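PDZ domain protein (Parabacteroides distasonis, PDB 4L8N) is of unknown function but carries PDZ domains and a DUF4136 domain, binds magnesium, and may take part in protein-protein recognition. Local coordinates at residues S21-N26 against T134-G139; A74-V79 against Q92-K97; Y240-G245 against Y272-Y277. All coordinates share one frame; numbering follows the deposited sequence.

In the fold
From the N terminus, the chain enters the first PDZ domain, where the loop 21-26 between strands 8-18 and 29-34 later receives 134-139 in interaction 1. That long closure ties the PDZ domain to the end of strand 123-135 in the 11-stranded mixed sheet. Within it falls interaction 2, the much shorter closure of 74-79 on 92-97, a hairpin in the six-stranded antiparallel PDZ sheet; the two contacts lie about 30 Å apart, centre to centre. Interaction 3 opens only after both have closed, and sets helix 274-285 on strand 240-250 of the same mixed sheet that interaction 1 reaches. Interactions 1 and 3 both touch the second subunit.

Interaction 1. Residues S21-N26 against T134-G139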
ATOM      1  N   SER A  21      -5.398  15.530  15.252  1.00 68.09           N
ATOM      2  CA  SER A  21      -3.988  15.586  14.851  1.00 66.78           C
ATOM      3  C   SER A  21      -3.149  16.178  15.955  1.00 70.30           C
ATOM      4  O   SER A  21      -3.505  17.219  16.493  1.00 72.34           O
ATOM      5  CB  SER A  21      -3.825  16.406  13.571  1.00 69.93           C
ATOM      6  OG  SER A  21      -2.480  16.821  13.394  1.00 77.20           O
ATOM      7  N   LYS A  22      -2.025  15.536  16.275  1.00 65.36           N
ATOM      8  CA  LYS A  22      -1.104  15.979  17.334  1.00 65.12           C
ATOM      9  C   LYS A  22      -0.228  17.146  16.887  1.00 66.88           C
ATOM     10  O   LYS A  22       0.317  17.849  17.740  1.00 69.28           O
ATOM     11  CB  LYS A  22      -0.187  14.814  17.803  1.00 66.92           C
ATOM     12  CG  LYS A  22      -0.898  13.516  18.224  1.00 78.48           C
ATOM     13  CD  LYS A  22      -1.630  13.602  19.582  1.00 89.91           C
ATOM     14  CE  LYS A  22      -2.626  12.476  19.782  1.00 95.59           C
ATOM     15  NZ  LYS A  22      -3.470  12.680  20.993  1.00102.87           N
ATOM     16  N   ASN A  23      -0.091  17.357  15.570  1.00 58.88           N
ATOM     17  CA  ASN A  23       0.808  18.363  15.015  1.00 57.23           C
ATOM     18  C   ASN A  23       0.099  19.591  14.435  1.00 58.70           C
ATOM     19  O   ASN A  23       0.770  20.523  13.984  1.00 57.86           O
ATOM     20  CB  ASN A  23       1.669  17.713  13.940  1.00 58.02           C
ATOM     21  CG  ASN A  23       2.307  16.424  14.394  1.00 72.90           C
ATOM     22  OD1 ASN A  23       1.795  15.338  14.146  1.00 64.87           O
ATOM     23  ND2 ASN A  23       3.382  16.518  15.150  1.00 64.49           N
ATOM     24  N   TRP A  24      -1.237  19.614  14.463  1.00 54.11           N
ATOM     25  CA  TRP A  24      -2.013  20.736  13.928  1.00 52.68           C
ATOM     26  C   TRP A  24      -3.289  20.965  14.697  1.00 58.93           C
ATOM     27  O   TRP A  24      -4.222  20.160  14.578  1.00 58.48           O
ATOM     28  CB  TRP A  24      -2.347  20.539  12.441  1.00 48.88           C
ATOM     29  CG  TRP A  24      -2.797  21.811  11.787  1.00 49.23           C
ATOM     30  CD1 TRP A  24      -4.033  22.079  11.280  1.00 51.59           C
ATOM     31  CD2 TRP A  24      -2.058  23.042  11.713  1.00 49.22           C
ATOM     32  NE1 TRP A  24      -4.094  23.382  10.842  1.00 50.47           N
ATOM     33  CE2 TRP A  24      -2.902  24.000  11.103  1.00 52.04           C
ATOM     34  CE3 TRP A  24      -0.752  23.420  12.070  1.00 50.19           C
ATOM     35  CZ2 TRP A  24      -2.473  25.291  10.807  1.00 51.20           C
ATOM     36  CZ3 TRP A  24      -0.334  24.706  11.780  1.00 51.92           C
ATOM     37  CH2 TRP A  24      -1.186  25.621  11.140  1.00 52.28           C
ATOM     38  N   GLY A  25      -3.317  22.070  15.452  1.00 58.07           N
ATOM     39  CA  GLY A  25      -4.458  22.515  16.247  1.00 60.29           C
ATOM     40  C   GLY A  25      -5.182  21.424  17.007  1.00 66.39           C
ATOM     41  O   GLY A  25      -6.396  21.279  16.863  1.00 65.87           O
ATOM     42  N   ASN A  26      -4.429  20.646  17.812  1.00 64.67           N
ATOM     43  CA  ASN A  26      -4.960  19.534  18.598  1.00 65.40           C
ATOM     44  C   ASN A  26      -6.083  19.983  19.556  1.00 72.27           C
ATOM     45  O   ASN A  26      -5.939  20.974  20.286  1.00 72.13           O
ATOM     46  CB  ASN A  26      -3.846  18.838  19.374  1.00 63.91           C
ATOM     47  CG  ASN A  26      -4.186  17.429  19.805  1.00 82.60           C
ATOM     48  OD1 ASN A  26      -5.123  16.801  19.299  1.00 70.31           O
ATOM     49  ND2 ASN A  26      -3.401  16.879  20.726  1.00 77.30           N
ATOM     50  N   THR A 134       2.604   9.859   6.294  1.00 48.35           N
ATOM     51  CA  THR A 134       3.255   9.513   7.554  1.00 47.19           C
ATOM     52  C   THR A 134       3.862  10.740   8.176  1.00 51.23           C
ATOM     53  O   THR A 134       4.554  11.502   7.500  1.00 50.51           O
ATOM     54  CB  THR A 134       4.342   8.465   7.311  1.00 53.32           C
ATOM     55  OG1 THR A 134       3.896   7.498   6.355  1.00 53.88           O
ATOM     56  CG2 THR A 134       4.797   7.788   8.596  1.00 51.58           C
ATOM     57  N   VAL A 135       3.606  10.927   9.462  1.00 49.85           N
ATOM     58  CA  VAL A 135       4.131  12.048  10.215  1.00 51.90           C
ATOM     59  C   VAL A 135       4.940  11.527  11.404  1.00 57.78           C
ATOM     60  O   VAL A 135       4.774  10.366  11.806  1.00 57.88           O
ATOM     61  CB  VAL A 135       3.036  13.070  10.657  1.00 56.35           C
ATOM     62  CG1 VAL A 135       2.223  13.551   9.456  1.00 55.65           C
ATOM     63  CG2 VAL A 135       2.121  12.500  11.739  1.00 56.40           C
ATOM     64  N   THR A 136       5.793  12.412  11.974  1.00 54.09           N
ATOM     65  CA  THR A 136       6.613  12.167  13.165  1.00 52.89           C
ATOM     66  C   THR A 136       5.686  11.792  14.345  1.00 56.62           C
ATOM     67  O   THR A 136       4.535  12.240  14.418  1.00 56.41           O
ATOM     68  CB  THR A 136       7.526  13.385  13.471  1.00 54.09           C
ATOM     69  OG1 THR A 136       8.329  13.099  14.617  1.00 58.96           O
ATOM     70  CG2 THR A 136       6.745  14.707  13.692  1.00 50.26           C
ATOM     71  N   SER A 137       6.183  10.949  15.242  1.00 53.98           N
ATOM     72  CA  SER A 137       5.411  10.520  16.399  1.00 54.89           C
ATOM     73  C   SER A 137       5.532  11.565  17.505  1.00 59.09           C
ATOM     74  O   SER A 137       4.750  11.533  18.461  1.00 59.26           O
ATOM     75  CB  SER A 137       5.848   9.132  16.865  1.00 60.39           C
ATOM     76  OG  SER A 137       7.251   9.074  17.080  1.00 75.79           O
ATOM     77  N   ASP A 138       6.474  12.531  17.349  1.00 56.08           N
ATOM     78  CA  ASP A 138       6.649  13.672  18.266  1.00 56.47           C
ATOM     79  C   ASP A 138       5.496  14.643  18.031  1.00 60.33           C
ATOM     80  O   ASP A 138       5.149  14.918  16.880  1.00 57.11           O
ATOM     81  CB  ASP A 138       8.013  14.357  18.063  1.00 57.93           C
ATOM     82  CG  ASP A 138       9.213  13.433  18.201  1.00 72.45           C
ATOM     83  OD1 ASP A 138       9.121  12.440  18.964  1.00 75.69           O
ATOM     84  OD2 ASP A 138      10.245  13.702  17.553  1.00 79.72           O
ATOM     85  N   GLY A 139       4.905  15.127  19.116  1.00 59.96           N
ATOM     86  CA  GLY A 139       3.752  16.023  19.076  1.00 60.60           C
ATOM     87  C   GLY A 139       4.060  17.487  18.827  1.00 65.79           C
ATOM     88  O   GLY A 139       3.378  18.360  19.382  1.00 68.67           O
TER
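Asn23 reaches from a loop of the PDZ domain to the backbone of Asp138, just past the end of strand 123-135, and its side chain carries most of the contact between 21-26 and 134-139, which joins the PDZ domain to the DUF4136 region. Its CG stands anti to the carbonyl carbon (chi1 -49°), directed at 134-139. Asn23 ND2 donates to Asp138 O at 2.9 Å, with an N-H...O angle of 146°. The acceptor lies close to the plane of the Asn23 amide, and the donor in turn lies in the carbonyl plane of Asp138. ND2 has a second acceptor in Val140 O, which should hold the amide against rotation. An alanine here would probably leave both carbonyls without this donor and weaken the hold of the PDZ loop on the segment after the strand.

The other branch of the amide meets carbon: Asn23 OD1 sits 3.7 Å from Val135 CG2, the two side chains running antiparallel alongside each other. Thr136 brings up its methyl rather than its hydroxyl, CG2 lying 4.1 Å from Asn23 ND2. Behind Asn23 the loop is shaped by an ST turn, in which Ser21 OG accepts from Asn23 N. The Asp138 carboxylate forms a salt bridge with Arg257. At the margin, Lys22 O comes within 3.5 Å of Gly139 O.

Interaction 2. Residues A74-V79 against Q92-K97; sequences AGRNDV and QVLVKK
Asp78 and Lys96 are neighbours with a common direction, the carboxylate beside the lysine's methylenes. Asp78 OD1 is 3.5 Å from Lys96 CG, and Asp78 OD2 is 3.4 Å from Lys96 CE. With CG anti to the carbonyl carbon (chi1 -58°) and the chain extended beyond it, Lys96 runs on past the acid; its NZ stays 4.3 Å from Asp78 OD2, too far for a salt bridge, although the opposite charges probably still attract. Leu94 crosses Asp78 at about a right angle, with CD1 against Asp78 CB and CD2 against OD2. The Arg76 guanidinium approaches Leu94 CD1 more distantly.

Strands 78-84 and 91-101 form an antiparallel hairpin of the PDZ sheet, and Val79 and Val95 are a hydrogen-bonded pair in it. Val95 N donates to Val79 O at 2.7 Å, nearly straight at 169°, and Val79 N returns the bond to Val95 O. These two valines project from the face opposite Asp78 and Lys96, and Val95 packs there on Ala40 of helix 39-43 and on Ile45.

Next to this pair of strands, Lys97 crosses Asn77 at about a right angle. Lys97 CB lies 3.4 Å from Asn77 O, and a bend at chi3 (-88°) swings Lys97 CE back to within 3.5 Å of the same oxygen. The ammonium then reaches the backbone of the loop at 73-76: Lys97 NZ donates to Arg76 O at 3.3 Å, tilted from the carbonyl plane, to Pro73 O, and to a water that donates to Ala74 O.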
ATOM      1  N   ALA A  74     -26.889  33.401  20.044  1.00111.45           N
ATOM      2  CA  ALA A  74     -28.263  33.860  19.830  1.00113.76           C
ATOM      3  C   ALA A  74     -28.307  35.388  19.660  1.00121.36           C
ATOM      4  O   ALA A  74     -28.617  35.869  18.560  1.00119.46           O
ATOM      5  CB  ALA A  74     -29.159  33.413  20.976  1.00116.98           C
ATOM      6  N   GLY A  75     -27.934  36.113  20.723  1.00122.60           N
ATOM      7  CA  GLY A  75     -27.923  37.573  20.787  1.00125.18           C
ATOM      8  C   GLY A  75     -26.957  38.254  19.836  1.00129.49           C
ATOM      9  O   GLY A  75     -27.321  39.237  19.179  1.00130.00           O
ATOM     10  N   ARG A  76     -25.712  37.735  19.769  1.00124.39           N
ATOM     11  CA  ARG A  76     -24.641  38.243  18.908  1.00121.79           C
ATOM     12  C   ARG A  76     -24.933  37.887  17.449  1.00123.24           C
ATOM     13  O   ARG A  76     -25.655  36.918  17.187  1.00123.20           O
ATOM     14  CB  ARG A  76     -23.283  37.660  19.359  1.00119.53           C
ATOM     15  CG  ARG A  76     -22.079  38.491  18.939  1.00125.91           C
ATOM     16  CD  ARG A  76     -20.782  38.056  19.593  1.00133.42           C
ATOM     17  NE  ARG A  76     -19.638  38.743  18.988  1.00142.22           N
ATOM     18  CZ  ARG A  76     -19.137  39.905  19.406  1.00159.89           C
ATOM     19  NH1 ARG A  76     -19.653  40.517  20.466  1.00151.54           N
ATOM     20  NH2 ARG A  76     -18.110  40.457  18.773  1.00144.01           N
ATOM     21  N   ASN A  77     -24.386  38.674  16.500  1.00117.28           N
ATOM     22  CA  ASN A  77     -24.540  38.405  15.065  1.00113.49           C
ATOM     23  C   ASN A  77     -23.180  38.245  14.362  1.00113.20           C
ATOM     24  O   ASN A  77     -23.073  37.457  13.415  1.00110.08           O
ATOM     25  CB  ASN A  77     -25.369  39.477  14.381  1.00111.26           C
ATOM     26  CG  ASN A  77     -26.684  38.950  13.864  1.00121.01           C
ATOM     27  OD1 ASN A  77     -27.183  37.899  14.295  1.00113.84           O
ATOM     28  ND2 ASN A  77     -27.279  39.673  12.934  1.00107.38           N
ATOM     29  N   ASP A  78     -22.160  39.000  14.822  1.00108.32           N
ATOM     30  CA  ASP A  78     -20.805  38.966  14.282  1.00105.20           C
ATOM     31  C   ASP A  78     -19.904  38.258  15.280  1.00103.69           C
ATOM     32  O   ASP A  78     -19.833  38.689  16.433  1.00106.46           O
ATOM     33  CB  ASP A  78     -20.310  40.398  13.968  1.00108.73           C
ATOM     34  CG  ASP A  78     -20.793  40.987  12.638  1.00127.01           C
ATOM     35  OD1 ASP A  78     -21.735  40.412  12.027  1.00127.30           O
ATOM     36  OD2 ASP A  78     -20.250  42.039  12.219  1.00135.96           O
ATOM     37  N   VAL A  79     -19.260  37.144  14.862  1.00 92.25           N
ATOM     38  CA  VAL A  79     -18.381  36.342  15.723  1.00 89.44           C
ATOM     39  C   VAL A  79     -16.926  36.738  15.492  1.00 89.35           C
ATOM     40  O   VAL A  79     -16.421  36.621  14.369  1.00 87.37           O
ATOM     41  CB  VAL A  79     -18.568  34.804  15.569  1.00 90.62           C
ATOM     42  CG1 VAL A  79     -18.046  34.061  16.796  1.00 90.58           C
ATOM     43  CG2 VAL A  79     -20.026  34.444  15.325  1.00 90.72           C
ATOM     44  N   GLN A  92      -6.834  38.428  14.378  1.00 78.30           N
ATOM     45  CA  GLN A  92      -8.221  38.703  14.744  1.00 78.11           C
ATOM     46  C   GLN A  92      -9.070  38.734  13.484  1.00 79.06           C
ATOM     47  O   GLN A  92      -8.706  39.409  12.523  1.00 78.30           O
ATOM     48  CB  GLN A  92      -8.353  40.008  15.542  1.00 81.76           C
ATOM     49  CG  GLN A  92      -7.742  39.953  16.948  1.00 86.76           C
ATOM     50  CD  GLN A  92      -8.378  38.913  17.846  1.00 96.54           C
ATOM     51  OE1 GLN A  92      -7.861  37.796  17.991  1.00 90.17           O
ATOM     52  NE2 GLN A  92      -9.492  39.265  18.488  1.00 80.20           N
ATOM     53  N   VAL A  93     -10.154  37.950  13.448  1.00 74.35           N
ATOM     54  CA  VAL A  93     -11.034  37.919  12.277  1.00 73.51           C
ATOM     55  C   VAL A  93     -12.498  38.068  12.729  1.00 80.80           C
ATOM     56  O   VAL A  93     -12.987  37.211  13.476  1.00 82.15           O
ATOM     57  CB  VAL A  93     -10.859  36.656  11.377  1.00 74.63           C
ATOM     58  CG1 VAL A  93     -11.747  36.749  10.140  1.00 73.91           C
ATOM     59  CG2 VAL A  93      -9.405  36.417  10.970  1.00 72.92           C
ATOM     60  N   LEU A  94     -13.197  39.131  12.270  1.00 76.58           N
ATOM     61  CA  LEU A  94     -14.609  39.272  12.578  1.00 77.29           C
ATOM     62  C   LEU A  94     -15.436  38.624  11.457  1.00 80.23           C
ATOM     63  O   LEU A  94     -15.449  39.117  10.314  1.00 79.04           O
ATOM     64  CB  LEU A  94     -15.018  40.734  12.781  1.00 79.83           C
ATOM     65  CG  LEU A  94     -16.473  40.944  13.218  1.00 86.33           C
ATOM     66  CD1 LEU A  94     -16.654  40.642  14.704  1.00 88.47           C
ATOM     67  CD2 LEU A  94     -16.925  42.343  12.921  1.00 91.59           C
ATOM     68  N   VAL A  95     -16.143  37.532  11.790  1.00 75.14           N
ATOM     69  CA  VAL A  95     -16.933  36.822  10.794  1.00 72.56           C
ATOM     70  C   VAL A  95     -18.417  37.180  10.953  1.00 79.57           C
ATOM     71  O   VAL A  95     -19.027  36.903  11.983  1.00 79.55           O
ATOM     72  CB  VAL A  95     -16.667  35.288  10.834  1.00 73.34           C
ATOM     73  CG1 VAL A  95     -17.596  34.520   9.899  1.00 71.80           C
ATOM     74  CG2 VAL A  95     -15.221  34.990  10.496  1.00 71.43           C
ATOM     75  N   LYS A  96     -18.993  37.769   9.891  1.00 78.46           N
ATOM     76  CA  LYS A  96     -20.410  38.109   9.832  1.00 80.16           C
ATOM     77  C   LYS A  96     -21.185  36.816   9.550  1.00 85.03           C
ATOM     78  O   LYS A  96     -20.637  35.893   8.933  1.00 84.68           O
ATOM     79  CB  LYS A  96     -20.685  39.220   8.788  1.00 83.23           C
ATOM     80  CG  LYS A  96     -19.899  40.515   9.074  1.00102.67           C
ATOM     81  CD  LYS A  96     -20.426  41.774   8.375  1.00113.91           C
ATOM     82  CE  LYS A  96     -19.781  43.013   8.979  1.00127.60           C
ATOM     83  NZ  LYS A  96     -20.404  44.282   8.509  1.00133.92           N
ATOM     84  N   LYS A  97     -22.416  36.711  10.065  1.00 82.82           N
ATOM     85  CA  LYS A  97     -23.227  35.507   9.884  1.00 82.34           C
ATOM     86  C   LYS A  97     -23.993  35.559   8.579  1.00 85.17           C
ATOM     87  O   LYS A  97     -24.256  36.644   8.039  1.00 85.27           O
ATOM     88  CB  LYS A  97     -24.203  35.308  11.055  1.00 87.86           C
ATOM     89  CG  LYS A  97     -24.007  33.996  11.810  1.00105.54           C
ATOM     90  CD  LYS A  97     -25.018  33.830  12.948  1.00117.01           C
ATOM     91  CE  LYS A  97     -24.597  34.421  14.273  1.00122.73           C
ATOM     92  NZ  LYS A  97     -25.668  34.276  15.292  1.00128.23           N
TER
HETATM   93  O   HOH W   1     -28.183  35.274  15.943  1.00 94.71           O

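Interaction 3. Residues Y240-G245 against Y272-Y277; sequences YLLQFG and YRLDEY
Leu242 is the bump that fits beneath Tyr277, where the first turn of helix 274-285 lies against strand 240-250 in a helix-on-sheet packing of the DUF4136 domain. The Leu242 CD2 methyl sits over the middle of the Tyr277 ring, 3.6 Å from the centroid and 7° off the ring normal, a CH-pi contact with all six ring carbons at similar range. Leu242 CG stands anti to the backbone N (chi1 -166°) on the side of the strand facing the helix. The other methyl, Leu242 CD1, is 3.9 Å from Leu274 CD2 and looks more distantly toward the ring of Tyr272.

Leu274 supplies the answering bump. It passes alongside Leu242 with the reverse heading, and Leu274 CD2 settles against Leu242 CG at 3.7 Å and Gln243 O at 3.6 Å, where the strand backbone forms the floor. Two residues along from Leu242, on the same side of the strand, Phe244 closes the row. Phe244 CB meets Tyr277 CE2 at 3.9 Å, and the two side chains cross obliquely. The Phe244 side chain also touches Ala278, Val282 and Met285 of the helix and Ile164 of helix 158-175.

Tyr272 also meets the second subunit, its ring edge-to-face with Phe228 of that chain, and its side chain lies about 6 Å from that of Asp270, a magnesium-binding residue. Tyr277 OH hydrogen-bonds to Glu266 OE1 on strand 258-268, anchoring the far end of the ring that Leu242 underlies. At the N-cap of the helix, Arg273 grips the Asp275 carboxylate side-on, Arg273 NE to Asp275 OD1 at 3.1 Å and Arg273 NH2 to Asp275 OD2 at 2.9 Å.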
ATOM      1  N   TYR A 240       3.424  -1.349 -15.561  1.00 78.00           N
ATOM      2  CA  TYR A 240       4.311  -0.338 -14.984  1.00 75.13           C
ATOM      3  C   TYR A 240       3.996   0.006 -13.516  1.00 74.36           C
ATOM      4  O   TYR A 240       2.856  -0.103 -13.048  1.00 71.21           O
ATOM      5  CB  TYR A 240       4.221   0.956 -15.811  1.00 75.13           C
ATOM      6  CG  TYR A 240       4.658   0.818 -17.250  1.00 78.85           C
ATOM      7  CD1 TYR A 240       5.997   0.954 -17.610  1.00 82.24           C
ATOM      8  CD2 TYR A 240       3.730   0.576 -18.262  1.00 80.26           C
ATOM      9  CE1 TYR A 240       6.404   0.840 -18.942  1.00 86.14           C
ATOM     10  CE2 TYR A 240       4.121   0.483 -19.598  1.00 82.50           C
ATOM     11  CZ  TYR A 240       5.459   0.622 -19.934  1.00 92.02           C
ATOM     12  OH  TYR A 240       5.845   0.548 -21.251  1.00 95.67           O
ATOM     13  N   LEU A 241       5.030   0.477 -12.815  1.00 70.27           N
ATOM     14  CA  LEU A 241       4.939   0.922 -11.422  1.00 68.12           C
ATOM     15  C   LEU A 241       5.409   2.361 -11.320  1.00 66.91           C
ATOM     16  O   LEU A 241       6.428   2.740 -11.925  1.00 65.20           O
ATOM     17  CB  LEU A 241       5.750   0.019 -10.461  1.00 68.43           C
ATOM     18  CG  LEU A 241       5.438  -1.475 -10.503  1.00 74.52           C
ATOM     19  CD1 LEU A 241       6.537  -2.284  -9.830  1.00 76.30           C
ATOM     20  CD2 LEU A 241       4.049  -1.794  -9.958  1.00 73.00           C
ATOM     21  N   LEU A 242       4.639   3.161 -10.580  1.00 60.99           N
ATOM     22  CA  LEU A 242       4.946   4.567 -10.365  1.00 59.68           C
ATOM     23  C   LEU A 242       5.012   4.873  -8.875  1.00 63.24           C
ATOM     24  O   LEU A 242       4.081   4.564  -8.106  1.00 61.52           O
ATOM     25  CB  LEU A 242       3.928   5.506 -11.064  1.00 58.53           C
ATOM     26  CG  LEU A 242       4.333   6.996 -11.194  1.00 61.65           C
ATOM     27  CD1 LEU A 242       3.823   7.597 -12.511  1.00 62.04           C
ATOM     28  CD2 LEU A 242       3.816   7.840 -10.006  1.00 59.34           C
ATOM     29  N   GLN A 243       6.099   5.544  -8.497  1.00 59.44           N
ATOM     30  CA  GLN A 243       6.283   6.035  -7.150  1.00 58.80           C
ATOM     31  C   GLN A 243       6.570   7.534  -7.205  1.00 60.47           C
ATOM     32  O   GLN A 243       7.328   8.000  -8.060  1.00 60.46           O
ATOM     33  CB  GLN A 243       7.402   5.281  -6.408  1.00 60.75           C
ATOM     34  CG  GLN A 243       7.515   5.710  -4.940  1.00 72.41           C
ATOM     35  CD  GLN A 243       8.733   5.177  -4.243  1.00 88.04           C
ATOM     36  OE1 GLN A 243       8.643   4.255  -3.432  1.00 82.38           O
ATOM     37  NE2 GLN A 243       9.888   5.780  -4.501  1.00 77.11           N
ATOM     38  N   PHE A 244       5.947   8.283  -6.304  1.00 54.42           N
ATOM     39  CA  PHE A 244       6.168   9.718  -6.187  1.00 53.20           C
ATOM     40  C   PHE A 244       5.959  10.111  -4.727  1.00 57.26           C
ATOM     41  O   PHE A 244       4.926   9.801  -4.132  1.00 58.27           O
ATOM     42  CB  PHE A 244       5.288  10.544  -7.162  1.00 53.86           C
ATOM     43  CG  PHE A 244       5.465  12.033  -7.003  1.00 54.68           C
ATOM     44  CD1 PHE A 244       6.672  12.647  -7.324  1.00 57.90           C
ATOM     45  CD2 PHE A 244       4.439  12.823  -6.508  1.00 55.87           C
ATOM     46  CE1 PHE A 244       6.855  14.019  -7.120  1.00 58.10           C
ATOM     47  CE2 PHE A 244       4.619  14.201  -6.323  1.00 58.06           C
ATOM     48  CZ  PHE A 244       5.833  14.783  -6.615  1.00 56.01           C
ATOM     49  N   GLY A 245       6.971  10.734  -4.150  1.00 53.22           N
ATOM     50  CA  GLY A 245       6.934  11.151  -2.757  1.00 52.23           C
ATOM     51  C   GLY A 245       7.477  12.533  -2.469  1.00 55.11           C
ATOM     52  O   GLY A 245       8.333  13.046  -3.199  1.00 54.57           O
ATOM     53  N   TYR A 272       3.742   6.476 -18.389  1.00 71.87           N
ATOM     54  CA  TYR A 272       3.280   7.759 -17.863  1.00 68.66           C
ATOM     55  C   TYR A 272       4.444   8.652 -17.379  1.00 70.92           C
ATOM     56  O   TYR A 272       5.439   8.158 -16.833  1.00 70.75           O
ATOM     57  CB  TYR A 272       2.285   7.518 -16.737  1.00 67.86           C
ATOM     58  CG  TYR A 272       1.364   8.686 -16.509  1.00 68.76           C
ATOM     59  CD1 TYR A 272       0.205   8.842 -17.261  1.00 70.72           C
ATOM     60  CD2 TYR A 272       1.660   9.655 -15.554  1.00 68.13           C
ATOM     61  CE1 TYR A 272      -0.633   9.935 -17.077  1.00 69.84           C
ATOM     62  CE2 TYR A 272       0.834  10.756 -15.365  1.00 68.11           C
ATOM     63  CZ  TYR A 272      -0.315  10.891 -16.130  1.00 75.20           C
ATOM     64  OH  TYR A 272      -1.140  11.972 -15.956  1.00 74.75           O
ATOM     65  N   ARG A 273       4.309   9.972 -17.616  1.00 66.48           N
ATOM     66  CA  ARG A 273       5.291  11.014 -17.275  1.00 65.82           C
ATOM     67  C   ARG A 273       5.184  11.440 -15.798  1.00 67.91           C
ATOM     68  O   ARG A 273       4.096  11.793 -15.333  1.00 66.16           O
ATOM     69  CB  ARG A 273       5.101  12.239 -18.188  1.00 65.33           C
ATOM     70  CG  ARG A 273       5.426  12.003 -19.662  1.00 67.93           C
ATOM     71  CD  ARG A 273       5.395  13.292 -20.467  1.00 72.40           C
ATOM     72  NE  ARG A 273       6.471  14.203 -20.073  1.00 86.01           N
ATOM     73  CZ  ARG A 273       7.677  14.237 -20.634  1.00104.27           C
ATOM     74  NH1 ARG A 273       7.964  13.443 -21.660  1.00 96.17           N
ATOM     75  NH2 ARG A 273       8.600  15.077 -20.184  1.00 89.79           N
ATOM     76  N   LEU A 274       6.316  11.412 -15.066  1.00 65.20           N
ATOM     77  CA  LEU A 274       6.352  11.778 -13.642  1.00 63.71           C
ATOM     78  C   LEU A 274       6.087  13.281 -13.433  1.00 67.04           C
ATOM     79  O   LEU A 274       5.510  13.652 -12.402  1.00 65.97           O
ATOM     80  CB  LEU A 274       7.672  11.357 -12.966  1.00 63.71           C
ATOM     81  CG  LEU A 274       7.746   9.889 -12.480  1.00 68.20           C
ATOM     82  CD1 LEU A 274       9.164   9.472 -12.226  1.00 68.07           C
ATOM     83  CD2 LEU A 274       6.926   9.667 -11.213  1.00 70.23           C
ATOM     84  N   ASP A 275       6.458  14.134 -14.420  1.00 63.14           N
ATOM     85  CA  ASP A 275       6.213  15.579 -14.331  1.00 61.92           C
ATOM     86  C   ASP A 275       4.707  15.849 -14.373  1.00 63.47           C
ATOM     87  O   ASP A 275       4.206  16.606 -13.530  1.00 62.48           O
ATOM     88  CB  ASP A 275       6.979  16.394 -15.408  1.00 64.78           C
ATOM     89  CG  ASP A 275       6.918  15.910 -16.854  1.00 76.76           C
ATOM     90  OD1 ASP A 275       5.863  15.379 -17.265  1.00 76.09           O
ATOM     91  OD2 ASP A 275       7.886  16.167 -17.605  1.00 84.97           O
ATOM     92  N   GLU A 276       3.986  15.168 -15.295  1.00 58.66           N
ATOM     93  CA  GLU A 276       2.536  15.271 -15.440  1.00 57.69           C
ATOM     94  C   GLU A 276       1.861  14.757 -14.178  1.00 59.79           C
ATOM     95  O   GLU A 276       0.964  15.423 -13.659  1.00 60.78           O
ATOM     96  CB  GLU A 276       2.042  14.523 -16.688  1.00 60.20           C
ATOM     97  CG  GLU A 276       2.285  15.309 -17.971  1.00 78.57           C
ATOM     98  CD  GLU A 276       1.972  14.630 -19.293  1.00114.36           C
ATOM     99  OE1 GLU A 276       1.043  13.789 -19.344  1.00124.45           O
ATOM    100  OE2 GLU A 276       2.624  14.990 -20.300  1.00109.59           O
ATOM    101  N   TYR A 277       2.355  13.630 -13.641  1.00 54.43           N
ATOM    102  CA  TYR A 277       1.863  13.020 -12.410  1.00 52.40           C
ATOM    103  C   TYR A 277       1.983  14.020 -11.236  1.00 55.52           C
ATOM    104  O   TYR A 277       0.990  14.226 -10.538  1.00 53.59           O
ATOM    105  CB  TYR A 277       2.603  11.684 -12.093  1.00 52.23           C
ATOM    106  CG  TYR A 277       1.942  10.963 -10.937  1.00 50.21           C
ATOM    107  CD1 TYR A 277       0.868  10.108 -11.150  1.00 51.50           C
ATOM    108  CD2 TYR A 277       2.306  11.236  -9.618  1.00 49.20           C
ATOM    109  CE1 TYR A 277       0.183   9.528 -10.085  1.00 50.70           C
ATOM    110  CE2 TYR A 277       1.623  10.664  -8.545  1.00 48.54           C
ATOM    111  CZ  TYR A 277       0.544   9.832  -8.786  1.00 52.00           C
ATOM    112  OH  TYR A 277      -0.171   9.299  -7.746  1.00 53.37           O
TER